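Local coordinates for protein MccF (Escherichia coli, PDB 4IIY) that probably acts as a serine peptidase of the S66 (LD-carboxypeptidase) family, giving self-immunity to the antibiotic microcin C7, at residues T199-I211 and R220-Y232. The protein carries 1 engineered substitution. Sequence-based numbering, arbitrary orientation.
Sequences TYTLPEKWSDESI and RPKKLYKNNCAFY. With 1EI (5'-O-(L-alpha-glutamylsulfamoyl)inosine), chain K.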
loop_
_atom_site.group_PDB
_atom_site.type_symbol
_atom_site.label_atom_id
_atom_site.label_comp_id
_atom_site.label_asym_id
_atom_site.label_seq_id
_atom_site.Cartn_x
_atom_site.Cartn_y
_atom_site.Cartn_z
ATOM N N THR B 199 -31.801 9.517 -6.324
ATOM C CA THR B 199 -31.343 8.449 -7.202
ATOM C C THR B 199 -30.373 9.001 -8.244
ATOM O O THR B 199 -30.695 9.938 -8.981
ATOM C CB THR B 199 -32.534 7.741 -7.883
ATOM O OG1 THR B 199 -33.425 7.247 -6.869
ATOM C CG2 THR B 199 -32.055 6.581 -8.751
ATOM N N TYR B 200 -29.174 8.427 -8.299
ATOM C CA TYR B 200 -28.144 8.912 -9.209
ATOM C C TYR B 200 -28.521 8.759 -10.677
ATOM O O TYR B 200 -29.110 7.752 -11.082
ATOM C CB TYR B 200 -26.818 8.193 -8.953
ATOM C CG TYR B 200 -26.066 8.746 -7.770
ATOM C CD1 TYR B 200 -25.243 9.863 -7.907
ATOM C CD2 TYR B 200 -26.175 8.158 -6.518
ATOM C CE1 TYR B 200 -24.558 10.383 -6.833
ATOM C CE2 TYR B 200 -25.489 8.675 -5.433
ATOM C CZ TYR B 200 -24.686 9.781 -5.600
ATOM O OH TYR B 200 -24.015 10.292 -4.512
ATOM N N THR B 201 -28.151 9.765 -11.465
ATOM C CA THR B 201 -28.146 9.656 -12.911
ATOM C C THR B 201 -26.951 8.810 -13.333
ATOM O O THR B 201 -25.981 8.660 -12.579
ATOM C CB THR B 201 -28.019 11.041 -13.556
ATOM O OG1 THR B 201 -26.857 11.703 -13.035
ATOM C CG2 THR B 201 -29.239 11.880 -13.242
ATOM N N LEU B 202 -27.034 8.247 -14.529
ATOM C CA LEU B 202 -25.966 7.435 -15.090
ATOM C C LEU B 202 -25.348 8.206 -16.244
ATOM O O LEU B 202 -26.023 8.465 -17.238
ATOM C CB LEU B 202 -26.545 6.122 -15.620
ATOM C CG LEU B 202 -25.538 5.148 -16.234
ATOM C CD1 LEU B 202 -24.644 4.554 -15.156
ATOM C CD2 LEU B 202 -26.260 4.040 -17.008
ATOM N N PRO B 203 -24.068 8.601 -16.121
ATOM C CA PRO B 203 -23.457 9.293 -17.264
ATOM C C PRO B 203 -23.568 8.470 -18.546
ATOM O O PRO B 203 -23.343 7.263 -18.543
ATOM C CB PRO B 203 -21.994 9.443 -16.838
ATOM C CG PRO B 203 -22.068 9.500 -15.344
ATOM C CD PRO B 203 -23.154 8.532 -14.971
ATOM N N GLU B 204 -23.914 9.136 -19.643
ATOM C CA GLU B 204 -24.107 8.438 -20.908
ATOM C C GLU B 204 -22.788 7.941 -21.476
ATOM O O GLU B 204 -22.728 6.862 -22.066
ATOM C CB GLU B 204 -24.815 9.339 -21.918
ATOM C CG GLU B 204 -26.267 9.612 -21.553
ATOM C CD GLU B 204 -27.006 10.425 -22.600
ATOM O OE1 GLU B 204 -26.374 11.276 -23.262
ATOM O OE2 GLU B 204 -28.227 10.210 -22.758
ATOM N N LYS B 205 -21.730 8.719 -21.275
ATOM C CA LYS B 205 -20.409 8.385 -21.794
ATOM C C LYS B 205 -19.367 8.724 -20.742
ATOM O O LYS B 205 -19.599 9.588 -19.886
ATOM C CB LYS B 205 -20.108 9.189 -23.060
ATOM C CG LYS B 205 -21.065 8.961 -24.219
ATOM C CD LYS B 205 -20.816 7.621 -24.867
ATOM C CE LYS B 205 -21.703 7.436 -26.087
ATOM N NZ LYS B 205 -21.445 8.466 -27.125
ATOM N N TRP B 206 -18.220 8.059 -20.817
ATOM C CA TRP B 206 -17.128 8.292 -19.874
ATOM C C TRP B 206 -15.798 8.057 -20.573
ATOM O O TRP B 206 -15.751 7.500 -21.677
ATOM C CB TRP B 206 -17.251 7.359 -18.659
ATOM C CG TRP B 206 -17.121 5.909 -19.023
ATOM C CD1 TRP B 206 -18.092 5.098 -19.569
ATOM C CD2 TRP B 206 -15.942 5.099 -18.913
ATOM N NE1 TRP B 206 -17.586 3.843 -19.780
ATOM C CE2 TRP B 206 -16.274 3.814 -19.394
ATOM C CE3 TRP B 206 -14.643 5.331 -18.449
ATOM C CZ2 TRP B 206 -15.357 2.773 -19.421
ATOM C CZ3 TRP B 206 -13.736 4.294 -18.479
ATOM C CH2 TRP B 206 -14.095 3.031 -18.963
ATOM N N SER B 207 -14.712 8.487 -19.946
ATOM C CA SER B 207 -13.382 8.212 -20.473
ATOM C C SER B 207 -12.374 8.132 -19.346
ATOM O O SER B 207 -12.586 8.680 -18.260
ATOM C CB SER B 207 -12.929 9.287 -21.464
ATOM O OG SER B 207 -11.783 8.850 -22.192
ATOM N N ASP B 208 -11.260 7.469 -19.627
ATOM C CA ASP B 208 -10.140 7.426 -18.703
ATOM C C ASP B 208 -8.812 7.765 -19.368
ATOM O O ASP B 208 -7.766 7.596 -18.753
ATOM C CB ASP B 208 -10.043 6.064 -17.998
ATOM C CG ASP B 208 -9.760 4.915 -18.954
ATOM O OD1 ASP B 208 -9.826 5.124 -20.191
ATOM O OD2 ASP B 208 -9.498 3.784 -18.466
ATOM N N GLU B 209 -8.832 8.270 -20.601
ATOM C CA GLU B 209 -7.573 8.510 -21.296
ATOM C C GLU B 209 -6.702 9.567 -20.632
ATOM O O GLU B 209 -7.199 10.598 -20.167
ATOM C CB GLU B 209 -7.826 8.904 -22.747
ATOM C CG GLU B 209 -8.359 7.775 -23.603
ATOM C CD GLU B 209 -8.144 8.057 -25.059
ATOM O OE1 GLU B 209 -7.140 7.568 -25.617
ATOM O OE2 GLU B 209 -8.956 8.803 -25.627
ATOM N N SER B 210 -5.400 9.311 -20.627
ATOM C CA SER B 210 -4.419 10.226 -20.065
ATOM C C SER B 210 -3.887 11.159 -21.143
ATOM O O SER B 210 -2.729 11.055 -21.551
ATOM C CB SER B 210 -3.259 9.441 -19.443
ATOM O OG SER B 210 -2.458 10.264 -18.609
ATOM N N ILE B 211 -4.759 12.041 -21.617
ATOM C CA ILE B 211 -4.404 13.097 -22.559
ATOM C C ILE B 211 -5.104 14.371 -22.122
ATOM O O ILE B 211 -5.925 14.359 -21.199
ATOM C CB ILE B 211 -4.832 12.765 -24.009
ATOM C CG1 ILE B 211 -6.356 12.671 -24.120
ATOM C CG2 ILE B 211 -4.147 11.481 -24.506
ATOM C CD1 ILE B 211 -6.860 12.629 -25.561
ATOM N N ARG B 220 -6.607 16.263 -28.957
ATOM C CA ARG B 220 -7.651 15.640 -29.759
ATOM C C ARG B 220 -8.687 15.152 -28.755
ATOM O O ARG B 220 -8.370 14.988 -27.576
ATOM C CB ARG B 220 -7.088 14.503 -30.638
ATOM C CG ARG B 220 -6.240 13.459 -29.917
ATOM C CD ARG B 220 -7.082 12.313 -29.407
ATOM N NE ARG B 220 -6.268 11.294 -28.772
ATOM C CZ ARG B 220 -6.774 10.282 -28.082
ATOM N NH1 ARG B 220 -5.972 9.396 -27.515
ATOM N NH2 ARG B 220 -8.090 10.171 -27.956
ATOM N N PRO B 221 -9.941 14.968 -29.188
ATOM C CA PRO B 221 -10.964 14.522 -28.232
ATOM C C PRO B 221 -10.664 13.149 -27.628
ATOM O O PRO B 221 -10.149 12.259 -28.302
ATOM C CB PRO B 221 -12.235 14.470 -29.082
ATOM C CG PRO B 221 -12.005 15.527 -30.136
ATOM C CD PRO B 221 -10.531 15.472 -30.441
ATOM N N LYS B 222 -10.954 13.008 -26.333
ATOM C CA LYS B 222 -10.895 11.705 -25.677
ATOM C C LYS B 222 -11.885 10.735 -26.305
ATOM O O LYS B 222 -12.961 11.135 -26.746
ATOM C CB LYS B 222 -11.194 11.833 -24.181
ATOM C CG LYS B 222 -10.079 12.506 -23.387
ATOM C CD LYS B 222 -10.426 12.597 -21.900
ATOM C CE LYS B 222 -9.307 13.273 -21.113
ATOM N NZ LYS B 222 -9.664 13.472 -19.678
ATOM N N LYS B 223 -11.506 9.461 -26.339
ATOM C CA LYS B 223 -12.442 8.377 -26.618
ATOM C C LYS B 223 -13.574 8.453 -25.604
ATOM O O LYS B 223 -13.334 8.601 -24.395
ATOM C CB LYS B 223 -11.747 7.014 -26.499
ATOM C CG LYS B 223 -10.720 6.716 -27.588
ATOM C CD LYS B 223 -10.203 5.270 -27.537
ATOM C CE LYS B 223 -9.341 5.002 -26.313
ATOM N NZ LYS B 223 -8.808 3.598 -26.315
ATOM N N LEU B 224 -14.804 8.380 -26.091
ATOM C CA LEU B 224 -15.975 8.357 -25.220
ATOM C C LEU B 224 -16.602 6.976 -25.246
ATOM O O LEU B 224 -17.111 6.532 -26.279
ATOM C CB LEU B 224 -16.997 9.401 -25.654
ATOM C CG LEU B 224 -16.517 10.841 -25.519
ATOM C CD1 LEU B 224 -17.510 11.810 -26.149
ATOM C CD2 LEU B 224 -16.272 11.177 -24.055
ATOM N N TYR B 225 -16.552 6.298 -24.108
ATOM C CA TYR B 225 -17.070 4.951 -23.974
ATOM C C TYR B 225 -18.519 4.962 -23.528
ATOM O O TYR B 225 -18.909 5.760 -22.681
ATOM C CB TYR B 225 -16.262 4.217 -22.911
ATOM C CG TYR B 225 -14.802 4.013 -23.230
ATOM C CD1 TYR B 225 -14.402 3.417 -24.417
ATOM C CD2 TYR B 225 -13.821 4.393 -22.325
ATOM C CE1 TYR B 225 -13.061 3.213 -24.697
ATOM C CE2 TYR B 225 -12.484 4.198 -22.593
ATOM C CZ TYR B 225 -12.109 3.604 -23.783
ATOM O OH TYR B 225 -10.777 3.394 -24.064
ATOM N N LYS B 226 -19.317 4.048 -24.068
ATOM C CA LYS B 226 -20.640 3.817 -23.508
ATOM C C LYS B 226 -20.497 3.315 -22.070
ATOM O O LYS B 226 -19.535 2.625 -21.732
ATOM C CB LYS B 226 -21.416 2.800 -24.347
ATOM C CG LYS B 226 -21.752 3.291 -25.749
ATOM C CD LYS B 226 -22.964 4.213 -25.741
ATOM C CE LYS B 226 -23.231 4.796 -27.124
ATOM N NZ LYS B 226 -23.296 3.751 -28.183
ATOM N N ASN B 227 -21.470 3.643 -21.234
ATOM C CA ASN B 227 -21.395 3.224 -19.841
ATOM C C ASN B 227 -21.647 1.738 -19.679
ATOM O O ASN B 227 -22.744 1.253 -19.940
ATOM C CB ASN B 227 -22.340 4.035 -18.967
ATOM C CG ASN B 227 -21.866 4.097 -17.539
ATOM O OD1 ASN B 227 -21.375 3.105 -16.996
ATOM N ND2 ASN B 227 -21.951 5.275 -16.944
ATOM N N ASN B 228 -20.617 1.027 -19.236
ATOM C CA ASN B 228 -20.667 -0.422 -19.106
ATOM C C ASN B 228 -20.760 -0.896 -17.657
ATOM O O ASN B 228 -20.381 -2.025 -17.338
ATOM C CB ASN B 228 -19.464 -1.061 -19.803
ATOM C CG ASN B 228 -18.140 -0.606 -19.222
ATOM O OD1 ASN B 228 -18.070 0.399 -18.511
ATOM N ND2 ASN B 228 -17.077 -1.345 -19.526
ATOM N N CYS B 229 -21.249 -0.036 -16.775
ATOM C CA CYS B 229 -21.526 -0.390 -15.385
ATOM C C CYS B 229 -22.392 -1.656 -15.343
ATOM O O CYS B 229 -23.317 -1.790 -16.161
ATOM C CB CYS B 229 -22.258 0.787 -14.729
ATOM S SG CYS B 229 -22.504 0.723 -12.947
ATOM N N ALA B 230 -22.134 -2.555 -14.400
ATOM C CA ALA B 230 -22.889 -3.802 -14.291
ATOM C C ALA B 230 -23.333 -4.015 -12.857
ATOM O O ALA B 230 -22.593 -3.708 -11.916
ATOM C CB ALA B 230 -22.048 -4.983 -14.765
ATOM N N PHE B 231 -24.541 -4.539 -12.690
ATOM C CA PHE B 231 -25.092 -4.837 -11.375
ATOM C C PHE B 231 -25.143 -6.353 -11.205
ATOM O O PHE B 231 -25.975 -7.031 -11.824
ATOM C CB PHE B 231 -26.504 -4.251 -11.232
ATOM C CG PHE B 231 -26.551 -2.744 -11.111
ATOM C CD1 PHE B 231 -26.851 -2.150 -9.899
ATOM C CD2 PHE B 231 -26.318 -1.928 -12.210
ATOM C CE1 PHE B 231 -26.916 -0.776 -9.769
ATOM C CE2 PHE B 231 -26.373 -0.546 -12.084
ATOM C CZ PHE B 231 -26.678 0.031 -10.862
ATOM N N TYR B 232 -24.260 -6.886 -10.372
ATOM C CA TYR B 232 -24.205 -8.322 -10.120
ATOM C C TYR B 232 -24.936 -8.668 -8.834
ATOM O O TYR B 232 -24.428 -8.458 -7.735
ATOM C CB TYR B 232 -22.750 -8.791 -10.040
ATOM C CG TYR B 232 -21.982 -8.624 -11.322
ATOM C CD1 TYR B 232 -22.168 -9.505 -12.379
ATOM C CD2 TYR B 232 -21.045 -7.605 -11.473
ATOM C CE1 TYR B 232 -21.464 -9.366 -13.554
ATOM C CE2 TYR B 232 -20.330 -7.461 -12.644
ATOM C CZ TYR B 232 -20.544 -8.347 -13.681
ATOM O OH TYR B 232 -19.846 -8.218 -14.855
HETATM O O6 1EI K . 0.520 14.468 -16.123
HETATM C C6 1EI K . -0.630 13.980 -16.083
HETATM N N1 1EI K . -1.262 13.580 -17.206
HETATM C C2 1EI K . -2.500 13.057 -17.179
HETATM N N3 1EI K . -3.206 12.894 -16.048
HETATM C C5 1EI K . -1.338 13.832 -14.799
HETATM C C4 1EI K . -2.680 13.258 -14.859
HETATM N N7 1EI K . -1.089 14.100 -13.501
HETATM C C8 1EI K . -2.177 13.726 -12.787
HETATM N N9 1EI K . -3.116 13.225 -13.605
HETATM C "C1'" 1EI K . -4.433 12.703 -13.206
HETATM O "O4'" 1EI K . -4.943 13.368 -12.059
HETATM C "C2'" 1EI K . -4.272 11.252 -12.805
HETATM O "O2'" 1EI K . -4.478 10.406 -13.936
HETATM C "C3'" 1EI K . -5.341 11.062 -11.753
HETATM O "O3'" 1EI K . -6.456 10.383 -12.324
HETATM C "C4'" 1EI K . -5.785 12.459 -11.354
HETATM C "C5'" 1EI K . -5.685 12.680 -9.850
HETATM O "O5'" 1EI K . -4.328 12.570 -9.408
HETATM S SBF 1EI K . -4.062 12.380 -7.909
HETATM O OAE 1EI K . -2.795 12.998 -7.584
HETATM O OAF 1EI K . -5.162 13.003 -7.221
HETATM N NAQ 1EI K . -4.059 10.853 -7.658
HETATM C C 1EI K . -3.996 10.230 -6.462
HETATM O O 1EI K . -3.946 10.748 -5.352
HETATM C CA 1EI K . -4.033 8.729 -6.501
HETATM N N 1EI K . -4.001 8.247 -7.871
HETATM C CB 1EI K . -2.877 8.163 -5.683
HETATM C CG 1EI K . -3.296 6.897 -4.940
HETATM C CD 1EI K . -3.262 5.702 -5.866
HETATM O OE1 1EI K . -3.269 5.892 -7.099
HETATM O OE2 1EI K . -3.225 4.569 -5.355
HETATM O O HOH W 1 -24.000 4.704 -22.218
HETATM O O HOH W 2 -8.985 3.484 -21.966
HETATM O O HOH W 3 -9.524 10.888 -18.714
HETATM O O HOH W 4 -7.157 14.926 -18.736
#
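Glu209 OE2 is gripped from opposite faces of its carboxylate plane, by the backbone N of Lys223 at 2.7 Å and by Arg220 NH2 at 2.8 Å. Arg220 NH1 takes the other oxygen, Glu209 OE1, at 2.9 Å, making an end-on, two-nitrogen salt bridge whose carboxylate and guanidinium planes are turned 48° apart. Ile211 CD1 sits over the centre of the guanidinium, 3.4 Å from Arg220 CZ. NH2 of Arg220 also bonds Pro221 O; together with the Glu209 grip this fixes the rotation of the guanidinium. Next along, Ser207 OG, swung anti to its own N (chi1 -167°), donates to Lys223 O at 2.7 Å. Trp206 and Tyr225 form the hydrogen-bonded pair of a two-stranded antiparallel ribbon. Their rings meet obliquely, planes at 49°, with Tyr225 CB over the face of the indole five-membered ring in a CH-pi contact. Trp206 NE1 reaches Lys226 O at 3.0 Å through a bent bond from above the carbonyl plane. Asn227 ND2 meets Pro203 O in the carbonyl plane at 2.9 Å, while its OD1 closes an Asx turn onto Cys229 N and also accepts from Lys302. Ser210, beside Glu209, touches the base of the bound glutamylsulfamoyl inosine, so the loop that follows strand 205-206 borders the nucleoside end of the pocket. Leu224 and Ser207 rest on helix 178-191, Asp208 OD2 bonds Leu305 N, and the chain beyond Asn227 runs into edge strand 230-232, paired with strand 330-334.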